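Local atomic coordinates of Alp7A (Bacillus subtilis, PDB entry 5EC0), a protein that binds adenine nucleotide as an actin-like protein of the bacterial cytoskeleton and probably forms filaments that segregate plasmid DNA. Residues 93-96 with 97-101; 183-186 with 187-191; 253-256 with 257-261; 348-351 with 352-356. All coordinates share one frame; numbering follows the deposited sequence.

Interaction 1. Residues 93-96 with 97-101; sequences ESHI and PYVTF
Thr100 turns its hydroxyl back on the carbonyl one helical turn earlier: OG1 donates to Ile96 O at 2.7 Å, while Thr100 N donates to the same oxygen at 3.0 Å. The two donors arrive from opposite faces of the carbonyl plane, so one acceptor is gripped twice. The torsion responsible sets OG1 beside the backbone N and opposite the carbonyl carbon (chi1 -48°), which leaves the methyl CG2 opposite the backbone N and beside the carbonyl carbon. A valine in place of Thr100 would probably leave Ile96 O with only the backbone amide of these two donors, an apolar methyl taking the hydroxyl's place beside it. Just before this turn, Ser94 occupies the N-cap, its OG accepting from Ile96 N at 3.1 Å, with OG swung away from its own backbone N (chi1 166°) to reach over the first turn. The same OG lies 3.7 Å from Pro97 CD. Proline suits the first turn of a helix, where its missing N-H costs no bond; the Ile96-Pro97 peptide link sets its CD beside Ile96 CB, at a tight 3.4 Å. Val99 N closes the turn on His95 O at 2.8 Å, nearly straight, and Val99 CG2 approaches the imidazole edge of His95 at 4.4 Å from CD2. The segments thus form the capped start of helix 95-112. Val99 leans on Phe69 and Val71 of strand 65-71, Ile96 and Thr100 meet Val30 of strand 22-33, and Pro97 rests on Phe10 of strand 2-10.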
loop_
_atom_site.group_PDB
_atom_site.type_symbol
_atom_site.label_atom_id
_atom_site.label_comp_id
_atom_site.label_asym_id
_atom_site.label_seq_id
_atom_site.Cartn_x
_atom_site.Cartn_y
_atom_site.Cartn_z
ATOM N N GLU A 93 -10.390 -1.644 -14.093
ATOM C CA GLU A 93 -11.601 -2.305 -14.572
ATOM C C GLU A 93 -12.195 -3.312 -13.575
ATOM O O GLU A 93 -13.341 -3.731 -13.715
ATOM C CB GLU A 93 -11.304 -2.975 -15.910
ATOM C CG GLU A 93 -10.918 -1.962 -16.984
ATOM C CD GLU A 93 -10.384 -2.617 -18.235
ATOM O OE1 GLU A 93 -9.868 -3.748 -18.123
ATOM O OE2 GLU A 93 -10.486 -2.012 -19.329
ATOM N N SER A 94 -11.419 -3.680 -12.564
ATOM C CA SER A 94 -11.894 -4.555 -11.502
ATOM C C SER A 94 -12.699 -3.799 -10.451
ATOM O O SER A 94 -12.349 -2.683 -10.079
ATOM C CB SER A 94 -10.724 -5.255 -10.823
ATOM O OG SER A 94 -11.142 -5.834 -9.607
ATOM N N HIS A 95 -13.762 -4.429 -9.965
ATOM C CA HIS A 95 -14.635 -3.834 -8.960
ATOM C C HIS A 95 -14.045 -3.912 -7.553
ATOM O O HIS A 95 -14.484 -3.203 -6.643
ATOM C CB HIS A 95 -15.993 -4.533 -8.983
ATOM C CG HIS A 95 -15.905 -6.006 -8.741
ATOM N ND1 HIS A 95 -15.803 -6.923 -9.766
ATOM C CD2 HIS A 95 -15.875 -6.720 -7.590
ATOM C CE1 HIS A 95 -15.731 -8.141 -9.255
ATOM N NE2 HIS A 95 -15.769 -8.045 -7.939
ATOM N N ILE A 96 -13.046 -4.773 -7.377
ATOM C CA ILE A 96 -12.459 -4.996 -6.057
ATOM C C ILE A 96 -11.939 -3.719 -5.347
ATOM O O ILE A 96 -12.272 -3.504 -4.178
ATOM C CB ILE A 96 -11.328 -6.052 -6.139
ATOM C CG1 ILE A 96 -11.926 -7.430 -6.410
ATOM C CG2 ILE A 96 -10.482 -6.080 -4.853
ATOM C CD1 ILE A 96 -10.877 -8.515 -6.592
ATOM N N PRO A 97 -11.137 -2.872 -6.029
ATOM C CA PRO A 97 -10.738 -1.641 -5.325
ATOM C C PRO A 97 -11.922 -0.749 -4.967
ATOM O O PRO A 97 -11.985 -0.181 -3.869
ATOM C CB PRO A 97 -9.826 -0.919 -6.337
ATOM C CG PRO A 97 -9.404 -1.957 -7.298
ATOM C CD PRO A 97 -10.521 -2.962 -7.368
ATOM N N TYR A 98 -12.850 -0.621 -5.904
ATOM C CA TYR A 98 -14.026 0.209 -5.705
ATOM C C TYR A 98 -14.863 -0.275 -4.499
ATOM O O TYR A 98 -15.272 0.529 -3.651
ATOM C CB TYR A 98 -14.860 0.216 -6.984
ATOM C CG TYR A 98 -16.196 0.905 -6.861
ATOM C CD1 TYR A 98 -16.282 2.291 -6.765
ATOM C CD2 TYR A 98 -17.378 0.168 -6.879
ATOM C CE1 TYR A 98 -17.503 2.923 -6.652
ATOM C CE2 TYR A 98 -18.608 0.797 -6.777
ATOM C CZ TYR A 98 -18.661 2.173 -6.661
ATOM O OH TYR A 98 -19.882 2.797 -6.560
ATOM N N VAL A 99 -15.106 -1.581 -4.422
ATOM C CA VAL A 99 -15.868 -2.142 -3.302
ATOM C C VAL A 99 -15.101 -1.965 -1.983
ATOM O O VAL A 99 -15.676 -1.589 -0.962
ATOM C CB VAL A 99 -16.196 -3.624 -3.554
ATOM C CG1 VAL A 99 -16.699 -4.323 -2.280
ATOM C CG2 VAL A 99 -17.227 -3.737 -4.689
ATOM N N THR A 100 -13.793 -2.198 -1.998
ATOM C CA THR A 100 -13.018 -1.988 -0.782
ATOM C C THR A 100 -13.110 -0.529 -0.298
ATOM O O THR A 100 -13.313 -0.276 0.890
ATOM C CB THR A 100 -11.554 -2.379 -0.983
ATOM O OG1 THR A 100 -11.496 -3.668 -1.601
ATOM C CG2 THR A 100 -10.841 -2.454 0.358
ATOM N N PHE A 101 -13.001 0.423 -1.224
ATOM C CA PHE A 101 -13.119 1.839 -0.883
ATOM C C PHE A 101 -14.451 2.157 -0.185
ATOM O O PHE A 101 -14.481 2.888 0.809
ATOM C CB PHE A 101 -12.944 2.690 -2.152
ATOM C CG PHE A 101 -13.707 3.980 -2.144
ATOM C CD1 PHE A 101 -13.247 5.077 -1.429
ATOM C CD2 PHE A 101 -14.879 4.114 -2.901
ATOM C CE1 PHE A 101 -13.952 6.293 -1.446
ATOM C CE2 PHE A 101 -15.587 5.324 -2.931
ATOM C CZ PHE A 101 -15.130 6.407 -2.203
#

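Interaction 2. Residues 183-186 with 187-191; sequences VARW and AIKKN
Arg185 O receives Lys189 N at 2.9 Å and, weakly, Ile188 N, so the short helix 185-189 mixes i+4 with i+3 bonding. An i+3 bond also runs from Ala187 N to Ala184 O, its donor standing 58° out of the carbonyl plane. At the far end Lys190 N still reaches Trp186 O at 3.0 Å before Lys190 leaves helical geometry. Of the side chains, Lys189 bends at chi3 (68°) to bring CE over a face of the Trp186 indole, 3.9 Å from the centroid of the six-membered ring, a CH-pi contact. The bend at chi4 (65°) directs NZ, at most a weak cation-pi partner. The Arg185 chain lies alongside Lys189; Arg185 NH1 and Lys189 NZ, 4.3 Å apart, are like charges that share the acceptor Leu227 O, which probably eases their proximity, and Glu182 pairs with Arg185 NE. Lys190 CG touches the indole at its edge, 4.1 Å from Trp186 CE3. An alanine at Trp186 would probably strip the Lys189 methylenes of their aromatic platform and leave that chain freer to turn. Ala184 and Ala187 pack on helix 364-386; Ile188 reaches Phe210 of strand 207-213 and Leu325 of strand 322-327.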
loop_
_atom_site.group_PDB
_atom_site.type_symbol
_atom_site.label_atom_id
_atom_site.label_comp_id
_atom_site.label_asym_id
_atom_site.label_seq_id
_atom_site.Cartn_x
_atom_site.Cartn_y
_atom_site.Cartn_z
ATOM N N VAL A 183 5.407 8.555 -6.751
ATOM C CA VAL A 183 4.778 9.562 -5.877
ATOM C C VAL A 183 5.390 9.575 -4.465
ATOM O O VAL A 183 5.318 10.574 -3.746
ATOM C CB VAL A 183 3.222 9.353 -5.759
ATOM C CG1 VAL A 183 2.880 8.150 -4.887
ATOM C CG2 VAL A 183 2.549 10.602 -5.200
ATOM N N ALA A 184 6.010 8.467 -4.078
ATOM C CA ALA A 184 6.615 8.361 -2.765
ATOM C C ALA A 184 7.728 9.384 -2.561
ATOM O O ALA A 184 8.114 9.656 -1.426
ATOM C CB ALA A 184 7.156 6.952 -2.541
ATOM N N ARG A 185 8.244 9.947 -3.646
ATOM C CA ARG A 185 9.350 10.880 -3.509
ATOM C C ARG A 185 8.868 12.097 -2.733
ATOM O O ARG A 185 9.668 12.762 -2.101
ATOM C CB ARG A 185 9.949 11.272 -4.877
ATOM C CG ARG A 185 9.065 12.194 -5.724
ATOM C CD ARG A 185 9.460 12.237 -7.199
ATOM N NE ARG A 185 8.477 13.020 -7.946
ATOM C CZ ARG A 185 8.543 14.332 -8.189
ATOM N NH1 ARG A 185 9.576 15.059 -7.776
ATOM N NH2 ARG A 185 7.563 14.919 -8.864
ATOM N N TRP A 186 7.562 12.363 -2.729
ATOM C CA TRP A 186 7.077 13.530 -2.004
ATOM C C TRP A 186 7.160 13.327 -0.491
ATOM O O TRP A 186 7.293 14.303 0.254
ATOM C CB TRP A 186 5.655 13.894 -2.441
ATOM C CG TRP A 186 5.701 14.517 -3.795
ATOM C CD1 TRP A 186 5.340 13.937 -4.983
ATOM C CD2 TRP A 186 6.215 15.826 -4.130
ATOM N NE1 TRP A 186 5.571 14.804 -6.020
ATOM C CE2 TRP A 186 6.099 15.969 -5.525
ATOM C CE3 TRP A 186 6.739 16.884 -3.366
ATOM C CZ2 TRP A 186 6.489 17.147 -6.194
ATOM C CZ3 TRP A 186 7.124 18.055 -4.027
ATOM C CH2 TRP A 186 6.998 18.176 -5.431
ATOM N N ALA A 187 7.134 12.073 -0.039
ATOM C CA ALA A 187 7.258 11.797 1.394
ATOM C C ALA A 187 8.709 11.959 1.855
ATOM O O ALA A 187 8.968 12.145 3.031
ATOM C CB ALA A 187 6.737 10.384 1.731
ATOM N N ILE A 188 9.645 11.902 0.911
ATOM C CA ILE A 188 11.055 12.198 1.186
ATOM C C ILE A 188 11.359 13.714 1.063
ATOM O O ILE A 188 12.157 14.282 1.824
ATOM C CB ILE A 188 11.981 11.416 0.214
ATOM C CG1 ILE A 188 11.670 9.904 0.237
ATOM C CG2 ILE A 188 13.467 11.734 0.485
ATOM C CD1 ILE A 188 11.836 9.239 1.622
ATOM N N LYS A 189 10.723 14.366 0.096
ATOM C CA LYS A 189 11.014 15.767 -0.198
ATOM C C LYS A 189 10.449 16.703 0.865
ATOM O O LYS A 189 11.115 17.653 1.289
ATOM C CB LYS A 189 10.459 16.155 -1.571
ATOM C CG LYS A 189 11.017 15.323 -2.745
ATOM C CD LYS A 189 10.259 15.601 -4.053
ATOM C CE LYS A 189 10.497 17.014 -4.579
ATOM N NZ LYS A 189 11.934 17.248 -4.980
ATOM N N LYS A 190 9.221 16.421 1.282
ATOM C CA LYS A 190 8.468 17.276 2.198
ATOM C C LYS A 190 7.901 16.512 3.396
ATOM O O LYS A 190 7.652 15.303 3.303
ATOM C CB LYS A 190 7.306 17.934 1.448
ATOM C CG LYS A 190 7.696 18.704 0.198
ATOM C CD LYS A 190 8.178 20.081 0.545
ATOM C CE LYS A 190 7.704 21.118 -0.471
ATOM N NZ LYS A 190 8.020 22.480 0.027
ATOM N N ASN A 191 7.673 17.214 4.505
ATOM C CA ASN A 191 6.848 16.670 5.580
ATOM C C ASN A 191 5.385 17.108 5.379
ATOM O O ASN A 191 5.068 17.814 4.424
ATOM C CB ASN A 191 7.381 17.095 6.953
ATOM C CG ASN A 191 7.367 18.608 7.156
ATOM O OD1 ASN A 191 6.710 19.348 6.433
ATOM N ND2 ASN A 191 8.097 19.062 8.155
#

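Interaction 3. Residues 253-256 with 257-261; sequences EKLL and EHFDS
Leu255 O is the acceptor on which this turn closes, taking His258 N at 2.8 Å and Phe259 N at 3.3 Å. The two bonds differ in direction: the histidine amide comes from above the carbonyl plane, 45° out of it, whereas the phenylalanine amide lies nearly in line with the C=O bond but with a more bent N-H...O angle of 135°. One oxygen just past helix 243-254 therefore ties down two successive amides, and the chain is turned without any regular structure in 257-261. From this polar centre the packing spreads through the Leu255 side chain, which sends its two methyls to different aromatic partners. CD1 meets Phe259 CE2 at 3.9 Å, and Leu255 CB adds a contact of 4.0 Å to Phe259 CD2. CD2 lies 4.1 Å from His258 ND1, a buried nitrogen for which the model offers no hydrogen-bonding partner. With Leu255 CG opposite its carbonyl carbon (chi1 -65°), the side chain reaches alongside Phe259, with CD2 near His258. Leu256, by contrast, directs its branch away from the turn toward the exposed side. Further along, Ser261 OG accepts from Glu264 N, an N-cap bond. The turn lies within the Alp7A C-terminal domain and links helix 243-254 to helix 262-272, which carries the ADP-binding Glu266 and Tyr270: Leu255 and Phe259 both pack on Leu265, Phe259 also meets Phe268, the His258 ring stands edge-to-face with Phe289, and Leu291 touches Leu255, His258 and Phe259.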
loop_
_atom_site.group_PDB
_atom_site.type_symbol
_atom_site.label_atom_id
_atom_site.label_comp_id
_atom_site.label_asym_id
_atom_site.label_seq_id
_atom_site.Cartn_x
_atom_site.Cartn_y
_atom_site.Cartn_z
ATOM N N GLU A 253 9.876 -26.113 1.276
ATOM C CA GLU A 253 11.155 -26.814 1.298
ATOM C C GLU A 253 11.739 -26.960 2.699
ATOM O O GLU A 253 12.259 -28.022 3.044
ATOM C CB GLU A 253 12.167 -26.111 0.391
ATOM C CG GLU A 253 11.935 -26.361 -1.094
ATOM C CD GLU A 253 12.945 -25.645 -1.969
ATOM O OE1 GLU A 253 13.577 -24.684 -1.479
ATOM O OE2 GLU A 253 13.107 -26.045 -3.145
ATOM N N LYS A 254 11.644 -25.914 3.515
ATOM C CA LYS A 254 12.380 -25.905 4.777
ATOM C C LYS A 254 11.538 -25.734 6.050
ATOM O O LYS A 254 12.049 -25.923 7.159
ATOM C CB LYS A 254 13.445 -24.804 4.725
ATOM C CG LYS A 254 14.456 -25.000 3.607
ATOM C CD LYS A 254 15.814 -24.406 3.950
ATOM C CE LYS A 254 16.868 -24.867 2.955
ATOM N NZ LYS A 254 16.395 -24.710 1.550
ATOM N N LEU A 255 10.258 -25.391 5.904
ATOM C CA LEU A 255 9.447 -25.017 7.065
ATOM C C LEU A 255 8.027 -25.592 7.084
ATOM O O LEU A 255 7.169 -25.076 7.788
ATOM C CB LEU A 255 9.362 -23.489 7.159
ATOM C CG LEU A 255 10.648 -22.706 7.440
ATOM C CD1 LEU A 255 10.340 -21.229 7.472
ATOM C CD2 LEU A 255 11.287 -23.144 8.754
ATOM N N LEU A 256 7.789 -26.665 6.336
ATOM C CA LEU A 256 6.464 -27.278 6.224
ATOM C C LEU A 256 5.835 -27.604 7.581
ATOM O O LEU A 256 4.612 -27.650 7.724
ATOM C CB LEU A 256 6.565 -28.548 5.379
ATOM C CG LEU A 256 5.503 -28.848 4.325
ATOM C CD1 LEU A 256 5.110 -27.594 3.571
ATOM C CD2 LEU A 256 6.056 -29.885 3.372
ATOM N N GLU A 257 6.691 -27.821 8.570
ATOM C CA GLU A 257 6.282 -28.171 9.922
ATOM C C GLU A 257 5.625 -26.984 10.619
ATOM O O GLU A 257 4.779 -27.145 11.496
ATOM C CB GLU A 257 7.505 -28.605 10.722
ATOM C CG GLU A 257 8.492 -29.436 9.927
ATOM C CD GLU A 257 9.766 -29.707 10.692
ATOM O OE1 GLU A 257 9.959 -29.097 11.762
ATOM O OE2 GLU A 257 10.588 -30.507 10.208
ATOM N N HIS A 258 6.038 -25.784 10.227
ATOM C CA HIS A 258 5.748 -24.588 11.010
ATOM C C HIS A 258 4.685 -23.687 10.391
ATOM O O HIS A 258 4.121 -22.838 11.076
ATOM C CB HIS A 258 7.036 -23.794 11.219
ATOM C CG HIS A 258 8.040 -24.500 12.069
ATOM N ND1 HIS A 258 9.087 -25.225 11.541
ATOM C CD2 HIS A 258 8.155 -24.599 13.413
ATOM C CE1 HIS A 258 9.808 -25.737 12.522
ATOM N NE2 HIS A 258 9.264 -25.370 13.670
ATOM N N PHE A 259 4.417 -23.871 9.100
ATOM C CA PHE A 259 3.484 -23.011 8.372
ATOM C C PHE A 259 2.703 -23.789 7.306
ATOM O O PHE A 259 3.284 -24.523 6.501
ATOM C CB PHE A 259 4.238 -21.843 7.735
ATOM C CG PHE A 259 5.075 -21.069 8.715
ATOM C CD1 PHE A 259 4.499 -20.105 9.531
ATOM C CD2 PHE A 259 6.427 -21.325 8.841
ATOM C CE1 PHE A 259 5.265 -19.402 10.446
ATOM C CE2 PHE A 259 7.200 -20.625 9.755
ATOM C CZ PHE A 259 6.618 -19.667 10.560
ATOM N N ASP A 260 1.378 -23.636 7.320
ATOM C CA ASP A 260 0.514 -24.318 6.356
ATOM C C ASP A 260 0.176 -23.401 5.197
ATOM O O ASP A 260 -0.423 -23.821 4.209
ATOM C CB ASP A 260 -0.772 -24.809 7.023
ATOM C CG ASP A 260 -0.504 -25.801 8.118
ATOM O OD1 ASP A 260 0.590 -26.403 8.100
ATOM O OD2 ASP A 260 -1.381 -25.984 8.991
ATOM N N SER A 261 0.559 -22.140 5.317
ATOM C CA SER A 261 0.289 -21.194 4.253
ATOM C C SER A 261 1.395 -20.160 4.197
ATOM O O SER A 261 2.065 -19.902 5.194
ATOM C CB SER A 261 -1.066 -20.515 4.459
ATOM O OG SER A 261 -0.947 -19.381 5.297
#

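Interaction 4. Residues 348-351 with 352-356; sequences RDIS and ESNHI
Arg348 and Glu352, four residues apart on one helix, are joined by a salt bridge. Arg348 NE donates to Glu352 OE2 at 2.7 Å, and NH1 adds a weak bond to the same oxygen. That oxygen sits at the guanidinium edge, in its plane, yet it is itself approached from above the carboxylate plane; the two groups stand 87° apart, so this is not the flat, two-oxygen pairing. The arginine reaches its mate through a bend at chi2 (-118°), with CG opposite the backbone N. On the backbone, Arg348 O is met by Glu352 N at 3.0 Å, nearly in line with the carbonyl bond. Asp349 O is satisfied twice by one residue, Ser353 N at 3.2 Å and Ser353 OG at 3.0 Å, from opposite faces of its plane. These bonds build helix 348-354, which runs straight into the edge strand 355-357 of the five-stranded sheet in this actin-like fold, where the strand pairs with 322-327. At the junction Ile350 O takes Asn354 N at 2.9 Å, and Ser351 O takes His355 N at 3.1 Å, the latter donor 43° out of the carbonyl plane as the chain turns off the helix. Ser351 OG is bonded to Thr342 OG1 of helix 335-346. His355 ND1 finds its partner in Tyr326 OH, and the imidazole lies nearly parallel to the rings of Tyr324 and Tyr346, its CD2 edge 3.6 Å from Ile350 O.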
loop_
_atom_site.group_PDB
_atom_site.type_symbol
_atom_site.label_atom_id
_atom_site.label_comp_id
_atom_site.label_asym_id
_atom_site.label_seq_id
_atom_site.Cartn_x
_atom_site.Cartn_y
_atom_site.Cartn_z
ATOM N N ARG A 348 31.802 -0.853 3.009
ATOM C CA ARG A 348 30.991 -0.208 4.041
ATOM C C ARG A 348 30.609 1.234 3.702
ATOM O O ARG A 348 29.461 1.644 3.901
ATOM C CB ARG A 348 31.723 -0.245 5.383
ATOM C CG ARG A 348 30.907 0.285 6.553
ATOM C CD ARG A 348 31.579 1.509 7.153
ATOM N NE ARG A 348 30.828 2.087 8.266
ATOM C CZ ARG A 348 31.331 2.961 9.137
ATOM N NH1 ARG A 348 30.569 3.434 10.113
ATOM N NH2 ARG A 348 32.596 3.360 9.038
ATOM N N ASP A 349 31.564 1.997 3.190
ATOM C CA ASP A 349 31.343 3.412 2.890
ATOM C C ASP A 349 30.201 3.641 1.892
ATOM O O ASP A 349 29.310 4.464 2.128
ATOM C CB ASP A 349 32.636 4.047 2.368
ATOM C CG ASP A 349 33.714 4.122 3.434
ATOM O OD1 ASP A 349 33.346 4.208 4.623
ATOM O OD2 ASP A 349 34.919 4.104 3.088
ATOM N N ILE A 350 30.221 2.905 0.787
ATOM C CA ILE A 350 29.180 3.035 -0.221
ATOM C C ILE A 350 27.849 2.457 0.278
ATOM O O ILE A 350 26.775 2.967 -0.054
ATOM C CB ILE A 350 29.602 2.349 -1.527
ATOM C CG1 ILE A 350 30.796 3.090 -2.127
ATOM C CG2 ILE A 350 28.437 2.310 -2.520
ATOM C CD1 ILE A 350 31.333 2.437 -3.358
ATOM N N SER A 351 27.926 1.409 1.094
ATOM C CA SER A 351 26.721 0.821 1.666
ATOM C C SER A 351 25.939 1.843 2.490
ATOM O O SER A 351 24.735 2.031 2.283
ATOM C CB SER A 351 27.069 -0.387 2.529
ATOM O OG SER A 351 25.910 -0.901 3.173
ATOM N N GLU A 352 26.627 2.508 3.416
ATOM C CA GLU A 352 25.970 3.434 4.335
ATOM C C GLU A 352 25.465 4.719 3.662
ATOM O O GLU A 352 24.362 5.175 3.957
ATOM C CB GLU A 352 26.917 3.789 5.491
ATOM C CG GLU A 352 26.688 2.951 6.758
ATOM C CD GLU A 352 27.798 3.099 7.795
ATOM O OE1 GLU A 352 28.330 4.222 7.955
ATOM O OE2 GLU A 352 28.141 2.086 8.448
ATOM N N SER A 353 26.252 5.307 2.763
ATOM C CA SER A 353 25.856 6.590 2.189
ATOM C C SER A 353 25.001 6.447 0.929
ATOM O O SER A 353 24.217 7.343 0.609
ATOM C CB SER A 353 27.086 7.444 1.883
ATOM O OG SER A 353 27.938 6.801 0.952
ATOM N N ASN A 354 25.126 5.325 0.224
ATOM C CA ASN A 354 24.446 5.179 -1.071
ATOM C C ASN A 354 23.295 4.181 -1.106
ATOM O O ASN A 354 22.545 4.152 -2.081
ATOM C CB ASN A 354 25.448 4.788 -2.159
ATOM C CG ASN A 354 26.460 5.880 -2.441
ATOM O OD1 ASN A 354 26.474 6.917 -1.774
ATOM N ND2 ASN A 354 27.317 5.647 -3.426
ATOM N N HIS A 355 23.156 3.342 -0.080
ATOM C CA HIS A 355 22.052 2.398 -0.086
ATOM C C HIS A 355 21.205 2.602 1.161
ATOM O O HIS A 355 21.508 2.079 2.232
ATOM C CB HIS A 355 22.578 0.962 -0.227
ATOM C CG HIS A 355 23.248 0.702 -1.550
ATOM N ND1 HIS A 355 22.570 0.200 -2.644
ATOM C CD2 HIS A 355 24.527 0.897 -1.956
ATOM C CE1 HIS A 355 23.409 0.086 -3.665
ATOM N NE2 HIS A 355 24.600 0.502 -3.271
ATOM N N ILE A 356 20.151 3.405 0.990
ATOM C CA ILE A 356 19.302 3.885 2.080
ATOM C C ILE A 356 17.933 3.190 2.102
ATOM O O ILE A 356 17.229 3.132 1.095
ATOM C CB ILE A 356 19.060 5.424 1.985
ATOM C CG1 ILE A 356 20.354 6.188 1.657
ATOM C CG2 ILE A 356 18.391 5.944 3.247
ATOM C CD1 ILE A 356 21.421 6.117 2.738
#

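The four contacts follow one another along the chain without touching, and each shows how a helix end is finished locally. Interaction 1 starts a helix, interactions 2 and 4 span short helices through to their ends, and interaction 3 turns the chain between two helices. Three of them stand around the nucleotide site: the side chain of Pro97 in interaction 1 and that of Phe259 in interaction 3 each lie about 12 Å from the bound ADP, and the side chain of Ala184 in interaction 2 is about 9 Å from the magnesium ion. Interaction 4 is remote from the site, although its nearest atoms come within about 8 Å of interaction 2.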